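Local coordinates for ecdysteroid-phosphate phosphatase (Bombyx mori, PDB 3C7T), which removes the phosphate from ecdysone 22-phosphate and related ecdysteroid phosphates through this C-terminal phosphatase domain, releasing the active steroids, and also acts as a protein tyrosine phosphatase, at residues Ser88-Leu91 with Arg92-Glu95; Asp197-Val200 with Gly201-Arg205; Val71-Gly74 with Met75-Gly79; Ser158-Met162 with Asp163-Lys167. All coordinates share one frame; numbering follows the deposited sequence. Where two conformers were deposited one is given.

Interaction 1: Ser88-Leu91 with Arg92-Glu95; sequences SPAL and RCVE. With WO4 (tungstate(VI)ion), chain E.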
ATOM      1  N   SER A  88      16.806 -14.408   1.334  1.00 21.39           N
ATOM      2  CA  SER A  88      16.955 -14.972   2.666  1.00 20.74           C
ATOM      3  C   SER A  88      15.812 -15.962   2.882  1.00 20.31           C
ATOM      4  O   SER A  88      14.758 -15.793   2.306  1.00 20.23           O
ATOM      5  CB  SER A  88      16.853 -13.840   3.692  1.00 20.47           C
ATOM      6  OG  SER A  88      16.548 -14.352   4.960  1.00 22.14           O
ATOM      7  N   PRO A  89      16.025 -17.020   3.688  1.00 20.28           N
ATOM      8  CA  PRO A  89      14.954 -18.005   3.844  1.00 20.66           C
ATOM      9  C   PRO A  89      13.765 -17.549   4.721  1.00 20.06           C
ATOM     10  O   PRO A  89      12.773 -18.286   4.816  1.00 20.40           O
ATOM     11  CB  PRO A  89      15.686 -19.216   4.457  1.00 20.75           C
ATOM     12  CG  PRO A  89      16.822 -18.613   5.194  1.00 20.55           C
ATOM     13  CD  PRO A  89      17.245 -17.402   4.424  1.00 20.17           C
ATOM     14  N   ALA A  90      13.857 -16.360   5.340  1.00 20.19           N
ATOM     15  CA  ALA A  90      12.736 -15.770   6.094  1.00 18.97           C
ATOM     16  C   ALA A  90      11.549 -15.594   5.163  1.00 19.52           C
ATOM     17  O   ALA A  90      11.711 -15.104   4.021  1.00 19.96           O
ATOM     18  CB  ALA A  90      13.135 -14.413   6.700  1.00 18.80           C
ATOM     19  N   LEU A  91      10.350 -15.935   5.651  1.00 19.35           N
ATOM     20  CA  LEU A  91       9.163 -15.873   4.797  1.00 19.36           C
ATOM     21  C   LEU A  91       8.944 -14.487   4.222  1.00 19.07           C
ATOM     22  O   LEU A  91       8.542 -14.366   3.052  1.00 19.80           O
ATOM     23  CB  LEU A  91       7.897 -16.300   5.533  1.00 19.98           C
ATOM     24  CG  LEU A  91       6.613 -16.152   4.724  1.00 20.20           C
ATOM     25  CD1 LEU A  91       6.641 -17.037   3.446  1.00 19.76           C
ATOM     26  CD2 LEU A  91       5.359 -16.397   5.620  1.00 21.03           C
ATOM     27  N   ARG A  92       9.194 -13.455   5.019  1.00 18.19           N
ATOM     28  CA  ARG A  92       9.031 -12.063   4.532  1.00 18.66           C
ATOM     29  C   ARG A  92       9.923 -11.746   3.324  1.00 18.77           C
ATOM     30  O   ARG A  92       9.547 -10.966   2.435  1.00 19.15           O
ATOM     31  CB  ARG A  92       9.276 -11.072   5.677  1.00 18.89           C
ATOM     32  CG  ARG A  92      10.667 -11.183   6.296  1.00 17.64           C
ATOM     33  CD  ARG A  92      10.763 -10.290   7.523  1.00 16.52           C
ATOM     34  NE  ARG A  92      11.990 -10.380   8.319  1.00 19.73           N
ATOM     35  CZ  ARG A  92      12.233 -11.290   9.275  1.00 19.59           C
ATOM     36  NH1 ARG A  92      11.375 -12.291   9.530  1.00 19.81           N
ATOM     37  NH2 ARG A  92      13.374 -11.224   9.958  1.00 19.04           N
ATOM     38  N   CYS A  93      11.097 -12.357   3.289  1.00 18.73           N
ATOM     39  CA  CYS A  93      12.051 -12.121   2.199  1.00 18.89           C
ATOM     40  C   CYS A  93      11.642 -12.874   0.931  1.00 19.14           C
ATOM     41  O   CYS A  93      11.687 -12.326  -0.186  1.00 18.40           O
ATOM     42  CB  CYS A  93      13.477 -12.477   2.629  1.00 19.00           C
ATOM     43  SG  CYS A  93      13.984 -11.648   4.160  1.00 22.40           S
ATOM     44  N   VAL A  94      11.253 -14.135   1.090  1.00 19.43           N
ATOM     45  CA  VAL A  94      10.753 -14.901  -0.063  1.00 19.96           C
ATOM     46  C   VAL A  94       9.475 -14.259  -0.646  1.00 19.63           C
ATOM     47  O   VAL A  94       9.313 -14.155  -1.871  1.00 19.18           O
ATOM     48  CB  VAL A  94      10.512 -16.383   0.283  1.00 19.94           C
ATOM     49  CG1 VAL A  94      10.135 -17.146  -0.993  1.00 21.49           C
ATOM     50  CG2 VAL A  94      11.793 -16.996   0.898  1.00 19.16           C
ATOM     51  N   GLU A  95       8.584 -13.785   0.214  1.00 18.96           N
ATOM     52  CA  GLU A  95       7.407 -13.092  -0.300  1.00 19.53           C
ATOM     53  C   GLU A  95       7.762 -11.778  -0.963  1.00 18.84           C
ATOM     54  O   GLU A  95       7.150 -11.431  -1.963  1.00 19.24           O
ATOM     55  CB  GLU A  95       6.362 -12.881   0.789  1.00 19.92           C
ATOM     56  CG  GLU A  95       5.751 -14.185   1.318  1.00 21.78           C
ATOM     57  CD  GLU A  95       4.624 -13.917   2.330  1.00 27.85           C
ATOM     58  OE1 GLU A  95       4.797 -13.047   3.213  1.00 29.83           O
ATOM     59  OE2 GLU A  95       3.570 -14.585   2.258  1.00 32.71           O
TER
HETATM   60  W   WO4 E   1      14.252  -6.947   9.014  1.00 20.56           W
HETATM   61  O1  WO4 E   1      15.271  -5.838   7.801  1.00 20.07           O
HETATM   62  O2  WO4 E   1      15.464  -6.836  10.586  1.00 18.66           O
HETATM   63  O3  WO4 E   1      12.548  -6.297   9.797  1.00 13.35           O
HETATM   64  O4  WO4 E   1      14.226  -8.877   8.654  1.00 18.26           O

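Interaction 2: Asp197-Val200 with Gly201-Arg205; sequences DQMV and GALHR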
ATOM      1  N   ASP A 197      24.147  -3.096   3.158  1.00 24.87           N
ATOM      2  CA  ASP A 197      25.559  -2.949   3.571  1.00 26.45           C
ATOM      3  C   ASP A 197      26.406  -4.216   3.336  1.00 25.64           C
ATOM      4  O   ASP A 197      27.595  -4.120   3.001  1.00 26.21           O
ATOM      5  CB  ASP A 197      25.671  -2.514   5.032  1.00 27.39           C
ATOM      6  CG  ASP A 197      25.578  -1.002   5.204  1.00 31.98           C
ATOM      7  OD1 ASP A 197      25.442  -0.277   4.193  1.00 36.26           O
ATOM      8  OD2 ASP A 197      25.665  -0.534   6.367  1.00 38.46           O
ATOM      9  N   GLN A 198      25.806  -5.397   3.485  1.00 25.11           N
ATOM     10  CA  GLN A 198      26.520  -6.653   3.161  1.00 25.20           C
ATOM     11  C   GLN A 198      26.907  -6.748   1.680  1.00 25.18           C
ATOM     12  O   GLN A 198      28.030  -7.192   1.310  1.00 23.66           O
ATOM     13  CB  GLN A 198      25.691  -7.871   3.547  1.00 24.91           C
ATOM     14  CG  GLN A 198      25.594  -8.097   5.032  1.00 25.67           C
ATOM     15  CD  GLN A 198      24.761  -9.300   5.335  1.00 27.33           C
ATOM     16  OE1 GLN A 198      23.531  -9.258   5.245  1.00 26.39           O
ATOM     17  NE2 GLN A 198      25.421 -10.396   5.673  1.00 25.61           N
ATOM     18  N   MET A 199      25.995  -6.322   0.813  1.00 24.97           N
ATOM     19  CA  MET A 199      26.258  -6.355  -0.624  1.00 25.83           C
ATOM     20  C   MET A 199      27.396  -5.428  -1.010  1.00 26.42           C
ATOM     21  O   MET A 199      28.283  -5.824  -1.783  1.00 26.72           O
ATOM     22  CB  MET A 199      25.011  -5.994  -1.439  1.00 26.11           C
ATOM     23  CG  MET A 199      25.327  -5.782  -2.906  1.00 28.02           C
ATOM     24  SD  MET A 199      24.046  -4.981  -3.881  1.00 32.92           S
ATOM     25  CE  MET A 199      23.994  -3.327  -3.183  1.00 32.21           C
ATOM     26  N   VAL A 200      27.362  -4.205  -0.492  1.00 26.42           N
ATOM     27  CA  VAL A 200      28.409  -3.218  -0.749  1.00 27.09           C
ATOM     28  C   VAL A 200      29.756  -3.763  -0.264  1.00 27.06           C
ATOM     29  O   VAL A 200      30.735  -3.764  -1.009  1.00 28.02           O
ATOM     30  CB  VAL A 200      28.118  -1.862  -0.061  1.00 27.84           C
ATOM     31  CG1 VAL A 200      29.324  -0.905  -0.198  1.00 27.35           C
ATOM     32  CG2 VAL A 200      26.840  -1.230  -0.619  1.00 27.88           C
ATOM     33  N   GLY A 201      29.805  -4.229   0.982  1.00 26.84           N
ATOM     34  CA  GLY A 201      31.031  -4.833   1.520  1.00 27.16           C
ATOM     35  C   GLY A 201      31.558  -6.041   0.763  1.00 27.08           C
ATOM     36  O   GLY A 201      32.773  -6.201   0.624  1.00 27.23           O
ATOM     37  N   ALA A 202      30.657  -6.905   0.283  1.00 26.92           N
ATOM     38  CA  ALA A 202      31.058  -8.130  -0.430  1.00 27.74           C
ATOM     39  C   ALA A 202      31.598  -7.826  -1.814  1.00 27.98           C
ATOM     40  O   ALA A 202      32.543  -8.469  -2.257  1.00 28.07           O
ATOM     41  CB  ALA A 202      29.897  -9.109  -0.536  1.00 27.99           C
ATOM     42  N   LEU A 203      31.002  -6.839  -2.480  1.00 28.09           N
ATOM     43  CA  LEU A 203      31.396  -6.484  -3.848  1.00 29.15           C
ATOM     44  C   LEU A 203      32.631  -5.588  -3.918  1.00 29.78           C
ATOM     45  O   LEU A 203      33.455  -5.733  -4.830  1.00 29.59           O
ATOM     46  CB  LEU A 203      30.215  -5.910  -4.640  1.00 28.34           C
ATOM     47  CG  LEU A 203      29.301  -6.990  -5.246  1.00 29.60           C
ATOM     48  CD1 LEU A 203      28.578  -7.797  -4.179  1.00 29.84           C
ATOM     49  CD2 LEU A 203      28.290  -6.378  -6.193  1.00 28.71           C
ATOM     50  N   HIS A 204      32.778  -4.692  -2.946  1.00 30.53           N
ATOM     51  CA  HIS A 204      34.028  -3.948  -2.797  1.00 32.26           C
ATOM     52  C   HIS A 204      35.211  -4.882  -2.502  1.00 33.01           C
ATOM     53  O   HIS A 204      36.325  -4.657  -2.998  1.00 33.17           O
ATOM     54  CB  HIS A 204      33.901  -2.845  -1.741  1.00 32.25           C
ATOM     55  CG  HIS A 204      33.206  -1.615  -2.247  1.00 32.69           C
ATOM     56  ND1 HIS A 204      32.695  -0.646  -1.410  1.00 33.77           N
ATOM     57  CD2 HIS A 204      32.915  -1.215  -3.507  1.00 33.27           C
ATOM     58  CE1 HIS A 204      32.142   0.311  -2.134  1.00 34.65           C
ATOM     59  NE2 HIS A 204      32.253  -0.015  -3.409  1.00 35.71           N
ATOM     60  N   ARG A 205      34.961  -5.945  -1.738  1.00 33.22           N
ATOM     61  CA  ARG A 205      35.994  -6.949  -1.466  1.00 35.05           C
ATOM     62  C   ARG A 205      36.353  -7.808  -2.688  1.00 36.07           C
ATOM     63  O   ARG A 205      37.381  -8.500  -2.683  1.00 36.35           O
ATOM     64  CB  ARG A 205      35.617  -7.809  -0.256  1.00 34.47           C
ATOM     65  CG  ARG A 205      35.928  -7.109   1.057  1.00 34.41           C
ATOM     66  CD  ARG A 205      35.287  -7.783   2.245  1.00 33.24           C
ATOM     67  NE  ARG A 205      35.487  -7.030   3.494  1.00 33.87           N
ATOM     68  CZ  ARG A 205      34.869  -5.894   3.813  1.00 34.09           C
ATOM     69  NH1 ARG A 205      34.000  -5.331   2.973  1.00 33.94           N
ATOM     70  NH2 ARG A 205      35.130  -5.310   4.971  1.00 33.95           N
TER

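Interaction 3: Val71-Gly74 with Met75-Gly79; sequences VGEG and MRMAG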
ATOM      1  N   VAL A  71       8.575  -1.779  -6.489  1.00 16.60           N
ATOM      2  CA  VAL A  71       9.982  -1.861  -6.874  1.00 17.50           C
ATOM      3  C   VAL A  71      10.161  -2.650  -8.198  1.00 18.12           C
ATOM      4  O   VAL A  71      10.821  -2.161  -9.130  1.00 19.60           O
ATOM      5  CB  VAL A  71      10.874  -2.419  -5.737  1.00 17.31           C
ATOM      6  CG1 VAL A  71      12.355  -2.551  -6.234  1.00 18.03           C
ATOM      7  CG2 VAL A  71      10.775  -1.535  -4.476  1.00 17.33           C
ATOM      8  N   GLY A  72       9.550  -3.834  -8.288  1.00 18.18           N
ATOM      9  CA  GLY A  72       9.636  -4.660  -9.532  1.00 18.14           C
ATOM     10  C   GLY A  72       9.109  -3.883 -10.741  1.00 19.19           C
ATOM     11  O   GLY A  72       9.756  -3.850 -11.809  1.00 19.84           O
ATOM     12  N   GLU A  73       7.965  -3.217 -10.559  1.00 19.06           N
ATOM     13  CA  GLU A  73       7.333  -2.370 -11.594  1.00 19.41           C
ATOM     14  C   GLU A  73       8.294  -1.248 -12.007  1.00 20.42           C
ATOM     15  O   GLU A  73       8.435  -0.951 -13.199  1.00 19.38           O
ATOM     16  CB  GLU A  73       5.992  -1.804 -11.089  1.00 20.71           C
ATOM     17  CG  GLU A  73       5.115  -1.051 -12.130  1.00 22.94           C
ATOM     18  CD  GLU A  73       3.968  -0.214 -11.501  1.00 27.29           C
ATOM     19  OE1 GLU A  73       4.207   0.589 -10.584  1.00 26.21           O
ATOM     20  OE2 GLU A  73       2.809  -0.329 -11.954  1.00 31.72           O
ATOM     21  N   GLY A  74       8.963  -0.641 -11.025  1.00 19.86           N
ATOM     22  CA  GLY A  74       9.863   0.476 -11.272  1.00 20.17           C
ATOM     23  C   GLY A  74      11.064   0.020 -12.080  1.00 21.48           C
ATOM     24  O   GLY A  74      11.535   0.753 -12.969  1.00 20.62           O
ATOM     25  N   MET A  75      11.526  -1.198 -11.788  1.00 21.64           N
ATOM     26  CA  MET A  75      12.626  -1.813 -12.530  1.00 24.32           C
ATOM     27  C   MET A  75      12.192  -2.055 -13.984  1.00 23.56           C
ATOM     28  O   MET A  75      12.929  -1.717 -14.914  1.00 24.39           O
ATOM     29  CB  MET A  75      13.071  -3.112 -11.832  1.00 24.49           C
ATOM     30  CG  MET A  75      14.557  -3.438 -12.073  1.00 29.46           C
ATOM     31  SD  MET A  75      15.643  -2.440 -11.042  0.50 29.63           S
ATOM     32  CE  MET A  75      15.650  -3.341  -9.474  0.50 28.19           C
ATOM     33  N   ARG A  76      10.988  -2.618 -14.166  1.00 23.48           N
ATOM     34  CA  ARG A  76      10.400  -2.852 -15.491  1.00 23.16           C
ATOM     35  C   ARG A  76      10.275  -1.540 -16.275  1.00 23.96           C
ATOM     36  O   ARG A  76      10.611  -1.481 -17.463  1.00 23.59           O
ATOM     37  CB  ARG A  76       9.034  -3.559 -15.364  1.00 24.03           C
ATOM     38  CG  ARG A  76       8.227  -3.722 -16.693  1.00 24.86           C
ATOM     39  CD  ARG A  76       7.148  -4.783 -16.585  1.00 27.47           C
ATOM     40  NE  ARG A  76       6.311  -4.654 -15.387  1.00 29.45           N
ATOM     41  CZ  ARG A  76       5.169  -3.962 -15.303  1.00 30.08           C
ATOM     42  NH1 ARG A  76       4.672  -3.303 -16.358  1.00 30.06           N
ATOM     43  NH2 ARG A  76       4.508  -3.942 -14.146  1.00 30.39           N
ATOM     44  N   MET A  77       9.810  -0.479 -15.619  1.00 24.24           N
ATOM     45  CA  MET A  77       9.696   0.821 -16.293  1.00 24.57           C
ATOM     46  C   MET A  77      11.013   1.394 -16.739  1.00 25.24           C
ATOM     47  O   MET A  77      11.071   2.122 -17.739  1.00 25.09           O
ATOM     48  CB  MET A  77       9.025   1.806 -15.382  1.00 24.46           C
ATOM     49  CG  MET A  77       7.600   1.478 -15.259  1.00 27.12           C
ATOM     50  SD  MET A  77       6.881   2.321 -13.886  1.00 33.81           S
ATOM     51  CE  MET A  77       5.184   1.889 -14.275  1.00 34.28           C
ATOM     52  N   ALA A  78      12.065   1.085 -15.995  1.00 25.42           N
ATOM     53  CA  ALA A  78      13.406   1.577 -16.299  1.00 26.59           C
ATOM     54  C   ALA A  78      14.126   0.716 -17.348  1.00 26.71           C
ATOM     55  O   ALA A  78      15.277   0.982 -17.694  1.00 27.07           O
ATOM     56  CB  ALA A  78      14.215   1.663 -15.029  1.00 27.33           C
ATOM     57  N   GLY A  79      13.433  -0.308 -17.844  1.00 26.77           N
ATOM     58  CA  GLY A  79      13.997  -1.250 -18.822  1.00 26.58           C
ATOM     59  C   GLY A  79      15.034  -2.197 -18.268  1.00 27.19           C
ATOM     60  O   GLY A  79      15.847  -2.754 -19.022  1.00 27.35           O
TER

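Interaction 4: Ser158-Met162 with Asp163-Lys167; sequences SAETM and DEFFK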
ATOM      1  N   SER A 158      21.679 -22.187  15.688  1.00 40.64           N
ATOM      2  CA  SER A 158      22.476 -21.698  16.802  1.00 39.71           C
ATOM      3  C   SER A 158      22.931 -20.259  16.600  1.00 38.41           C
ATOM      4  O   SER A 158      23.161 -19.831  15.470  1.00 37.89           O
ATOM      5  CB  SER A 158      23.698 -22.598  16.987  1.00 40.19           C
ATOM      6  OG  SER A 158      23.751 -23.124  18.300  1.00 41.52           O
ATOM      7  N   ALA A 159      23.060 -19.525  17.707  1.00 36.96           N
ATOM      8  CA  ALA A 159      23.645 -18.189  17.693  1.00 35.75           C
ATOM      9  C   ALA A 159      25.040 -18.282  17.094  1.00 34.86           C
ATOM     10  O   ALA A 159      25.638 -19.355  17.063  1.00 34.89           O
ATOM     11  CB  ALA A 159      23.703 -17.610  19.096  1.00 35.60           C
ATOM     12  N   GLU A 160      25.548 -17.153  16.622  1.00 33.62           N
ATOM     13  CA  GLU A 160      26.830 -17.095  15.941  1.00 32.90           C
ATOM     14  C   GLU A 160      27.466 -15.777  16.344  1.00 32.57           C
ATOM     15  O   GLU A 160      26.785 -14.876  16.838  1.00 32.68           O
ATOM     16  CB  GLU A 160      26.610 -17.140  14.414  1.00 32.79           C
ATOM     17  CG  GLU A 160      25.812 -15.929  13.913  1.00 31.07           C
ATOM     18  CD  GLU A 160      25.301 -16.036  12.470  1.00 32.00           C
ATOM     19  OE1 GLU A 160      25.835 -16.830  11.662  1.00 27.73           O
ATOM     20  OE2 GLU A 160      24.347 -15.298  12.146  1.00 30.66           O
ATOM     21  N   THR A 161      28.771 -15.661  16.147  1.00 32.77           N
ATOM     22  CA  THR A 161      29.462 -14.406  16.375  1.00 32.84           C
ATOM     23  C   THR A 161      29.229 -13.484  15.178  1.00 33.25           C
ATOM     24  O   THR A 161      28.874 -13.947  14.082  1.00 32.66           O
ATOM     25  CB  THR A 161      30.969 -14.617  16.545  1.00 33.06           C
ATOM     26  OG1 THR A 161      31.539 -14.976  15.285  1.00 32.74           O
ATOM     27  CG2 THR A 161      31.255 -15.733  17.585  1.00 32.95           C
ATOM     28  N   MET A 162      29.452 -12.189  15.396  1.00 33.68           N
ATOM     29  CA  MET A 162      29.330 -11.191  14.339  1.00 34.38           C
ATOM     30  C   MET A 162      30.235 -11.503  13.147  1.00 34.31           C
ATOM     31  O   MET A 162      29.826 -11.331  11.997  1.00 34.24           O
ATOM     32  CB  MET A 162      29.618  -9.782  14.881  1.00 34.85           C
ATOM     33  CG  MET A 162      29.114  -8.684  13.967  1.00 37.22           C
ATOM     34  SD  MET A 162      29.577  -6.998  14.428  1.00 43.90           S
ATOM     35  CE  MET A 162      31.308  -7.011  13.970  1.00 41.65           C
ATOM     36  N   ASP A 163      31.460 -11.962  13.419  1.00 34.49           N
ATOM     37  CA  ASP A 163      32.381 -12.356  12.349  1.00 34.45           C
ATOM     38  C   ASP A 163      31.833 -13.481  11.477  1.00 33.44           C
ATOM     39  O   ASP A 163      31.928 -13.414  10.242  1.00 33.39           O
ATOM     40  CB  ASP A 163      33.747 -12.753  12.922  1.00 35.71           C
ATOM     41  CG  ASP A 163      34.646 -11.548  13.192  1.00 39.58           C
ATOM     42  OD1 ASP A 163      34.147 -10.392  13.145  1.00 42.73           O
ATOM     43  OD2 ASP A 163      35.858 -11.760  13.450  1.00 42.81           O
ATOM     44  N   GLU A 164      31.275 -14.508  12.117  1.00 31.97           N
ATOM     45  CA  GLU A 164      30.693 -15.655  11.422  1.00 31.58           C
ATOM     46  C   GLU A 164      29.502 -15.230  10.566  1.00 30.25           C
ATOM     47  O   GLU A 164      29.298 -15.743   9.457  1.00 30.04           O
ATOM     48  CB  GLU A 164      30.244 -16.705  12.438  1.00 32.14           C
ATOM     49  CG  GLU A 164      31.395 -17.514  13.038  1.00 34.50           C
ATOM     50  CD  GLU A 164      31.026 -18.229  14.334  1.00 37.99           C
ATOM     51  OE1 GLU A 164      29.962 -17.941  14.942  1.00 37.76           O
ATOM     52  OE2 GLU A 164      31.834 -19.084  14.762  1.00 40.56           O
ATOM     53  N   PHE A 165      28.721 -14.291  11.094  1.00 28.84           N
ATOM     54  CA  PHE A 165      27.576 -13.762  10.359  1.00 27.39           C
ATOM     55  C   PHE A 165      28.024 -13.082   9.075  1.00 26.51           C
ATOM     56  O   PHE A 165      27.522 -13.410   7.991  1.00 27.14           O
ATOM     57  CB  PHE A 165      26.726 -12.819  11.228  1.00 26.79           C
ATOM     58  CG  PHE A 165      25.893 -11.856  10.431  1.00 26.11           C
ATOM     59  CD1 PHE A 165      24.783 -12.304   9.711  1.00 24.66           C
ATOM     60  CD2 PHE A 165      26.214 -10.504  10.390  1.00 25.10           C
ATOM     61  CE1 PHE A 165      24.016 -11.414   8.958  1.00 24.30           C
ATOM     62  CE2 PHE A 165      25.427  -9.601   9.620  1.00 22.44           C
ATOM     63  CZ  PHE A 165      24.352 -10.073   8.913  1.00 22.56           C
ATOM     64  N   PHE A 166      28.973 -12.156   9.181  1.00 25.21           N
ATOM     65  CA  PHE A 166      29.424 -11.463   7.989  1.00 25.57           C
ATOM     66  C   PHE A 166      30.118 -12.372   6.966  1.00 26.40           C
ATOM     67  O   PHE A 166      30.022 -12.163   5.758  1.00 25.39           O
ATOM     68  CB  PHE A 166      30.270 -10.244   8.347  1.00 25.34           C
ATOM     69  CG  PHE A 166      29.455  -9.064   8.801  1.00 24.91           C
ATOM     70  CD1 PHE A 166      28.635  -8.389   7.911  1.00 26.20           C
ATOM     71  CD2 PHE A 166      29.521  -8.626  10.113  1.00 25.52           C
ATOM     72  CE1 PHE A 166      27.867  -7.284   8.329  1.00 25.75           C
ATOM     73  CE2 PHE A 166      28.766  -7.523  10.548  1.00 26.75           C
ATOM     74  CZ  PHE A 166      27.939  -6.856   9.651  1.00 25.55           C
ATOM     75  N   LYS A 167      30.798 -13.396   7.464  1.00 26.43           N
ATOM     76  CA  LYS A 167      31.461 -14.360   6.598  1.00 26.75           C
ATOM     77  C   LYS A 167      30.444 -15.142   5.753  1.00 27.25           C
ATOM     78  O   LYS A 167      30.647 -15.313   4.550  1.00 27.56           O
ATOM     79  CB  LYS A 167      32.332 -15.298   7.451  1.00 26.89           C
ATOM     80  CG  LYS A 167      33.128 -16.376   6.680  1.00 28.09           C
ATOM     81  CD  LYS A 167      34.028 -15.774   5.624  1.00 31.32           C
ATOM     82  CE  LYS A 167      34.965 -16.828   5.049  1.00 32.72           C
ATOM     83  NZ  LYS A 167      35.758 -16.296   3.923  1.00 33.94           N
TER

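Interaction 1: Ser88-Leu91 with Arg92-Glu95
Arg92 sets off with CG between its own backbone N and carbonyl carbon (chi1 59°) and then runs extended from CG to NE, a path that carries the guanidinium back past Ala90. The methyl of Ala90 lies over one face of that group, toward its rim, with Ala90 CB 4.0 Å from Arg92 NH1. At the edge, in the guanidinium plane, sits oxygen O4 of the bound tungstate, taken by two N-H groups at once: Arg92 NE at 2.7 Å from O4 and Arg92 NH2 at 2.8 Å from O4. This two-pronged grip fixes the turn of the group about its long axis; NH2 also has a weak, long ion pair with Glu120.

Cys93 packs against the loop. Its chi1 of -53° swings the sulfur to Ser88, Cys93 SG meeting Ser88 CB at 3.6 Å and also touching the Ala90 methyl. Ser88 turns OG to NE2 of His192, whose ND1 binds the tungstate, so the same serine touches the sulfur through CB and bonds the histidine through OG. Farther along, Leu91 and Glu95 cross, Leu91 CD1 lying 3.7 Å from Glu95 CG, and the Glu95 carboxylate goes on to Leu60 N.

Backbone bonds start the helix here. Ala90 O accepts from both Val94 N, at 3.1 Å, and Cys93 N. With Ala90 as N-cap, the loop after strand 84-87 turns into helix 91-104 and delivers an arginine to the anion pocket of the histidine phosphatase fold.

Interaction 2: Asp197-Val200 with Gly201-Arg205
The His204 ring has Val200 O obliquely beside it, while Val200 CG1 touches His204 ND1 at 3.6 Å; the two side chains lie alongside each other and point the same way. The guanidinium of Arg205 has Gly201 O at its edge, in its plane: Arg205 NH1 donates to that oxygen at 2.8 Å, with an N-H...O angle of 156°. Gly201 O also takes the backbone N of Arg205, and the two donors reach it from opposite faces of the carbonyl plane. Tyr216 adds a cation-pi contact to the arginine, and NH2 goes on to Gln214 O.

These residues form the last turns of helix 193-204, which follows the strand leading to His192 in the alpha/beta core of the phosphatase domain. Its i to i+4 ladder runs from Gly201 N to Asp197 O (3.0 Å) through to His204 N on Val200 O (3.0 Å).

Met199 sends CG anti to its N (chi1 170°) and crosses Leu203, Met199 CG to Leu203 CD1 at 4.0 Å, both side chains packing on Val7 and Met233 of the central sheet. Ala202 instead turns its methyl to Met173 of helix 162-179. Asp197 forms a salt bridge with Arg220, and both Asp197 and Val200 pack on Leu261 of the second subunit.

Interaction 3: Val71-Gly74 with Met75-Gly79
Glu73 meets two side chains of the following turn, Arg76 and Met77. The methyl of Met77 does the touching on one, Met77 CE resting 3.6 Å from Glu73 CG and close to the carboxylate carbon as well. One terminal nitrogen of Arg76, NH2, does it on the other, lying 3.6 Å from the same Glu73 CG. The charged ends stay apart: Glu73 OE2 is 4.6 Å from Arg76 NH2, well out of the guanidinium plane, and the two planes are turned 60° from each other. Opposite charge may draw them together, yet no N-H is aimed at the oxygen.

Each charged group is positioned by another partner. Glu73 OE1 forms a salt bridge with Arg62 of the second subunit, and Arg76 NH2 donates to Gly103 O, an arm bent at chi3 (48°) carrying it there. Met77, stretched out beyond CG, reaches back along the helix, and both it and Glu73 pack on Leu42 of the second subunit.

Underneath runs the backbone ladder, with Met77 N to Glu73 O at 2.8 Å and Arg76 N to Gly72 O at 2.9 Å. It closes in a Schellman motif: Gly79, with phi 72°, leaves the helical path while its N bonds to Arg76 O.

Away from Glu73, Val71 enters the interior, touching Phe100 of helix 91-104, Leu230 of strand 230-235 and Leu10 of strand 5-11. Met75, in the conformer given, likewise touches Phe100 and Leu230, and meets strand 5-11 at Phe8, so the end of helix 62-77 lies between that helix, the central sheet and the second subunit.

Interaction 4: Ser158-Met162 with Asp163-Lys167
A capping box opens helix 162-179, with Thr161 as its N-cap and Glu164 as the partner three residues on. Thr161 holds OG1 between its backbone N and carbonyl carbon (chi1 71°), where the hydroxyl oxygen receives Glu164 N at 3.2 Å. Glu164 replies with its carboxylate: OE1 accepts from Thr161 N at 2.8 Å in a nearly straight bond (167°), though the donor stands above the carboxylate plane. The two side chains cross as they trade these bonds.

Glu160, just before the cap, reaches past the first turn with its own carboxylate, whose OE2 lies 3.6 Å from Phe165 CB. The Glu160 carboxylate and the Phe165 ring are turned 61° apart. That same oxygen is salt-bridged to Arg168 and takes the backbone N of Lys122, which ties the incoming loop to the helix and to the loop at Lys122.

One turn along, Met162 crosses Phe166. Met162 CG touches Phe166 CE2 at 3.6 Å, and Met162 SD lies in the ring plane at the edge, 5.4 Å from the Phe166 centroid, a Met-aromatic contact. The Phe165 ring brings CE2 over a face of Phe166, toward the rim, and Tyr216 stacks with Phe166 as well.

Chemically, the box gives the first-turn amide of Glu164 a side-chain acceptor at the start of the helix, and the negative charges of Glu160 and Glu164 near the helix N-terminus are probably favoured by its dipole. For Glu160 the bond to Arg168 should further steady the ionised form.

How the interactions relate
The four contacts are in series along the chain, in the order 3, 1, 4, 2, and each belongs to a different helix. Interaction 1 lies at the active site, its centre about 5 Å from the centre of the chain, and binds the tungstate directly. Interactions 2 and 4 touch each other: Gln198 NE2 is 3.4 Å from Phe165 CZ, and Gln198 CG packs on Phe166. From that seam the side chain of Gln198 is about 6 Å from that of His192, and that of Phe165 about 7 Å. Interaction 3 is remote from interaction 4, their centres about 34 Å apart across the chain centre, but shares with interaction 2 a contact to the second subunit.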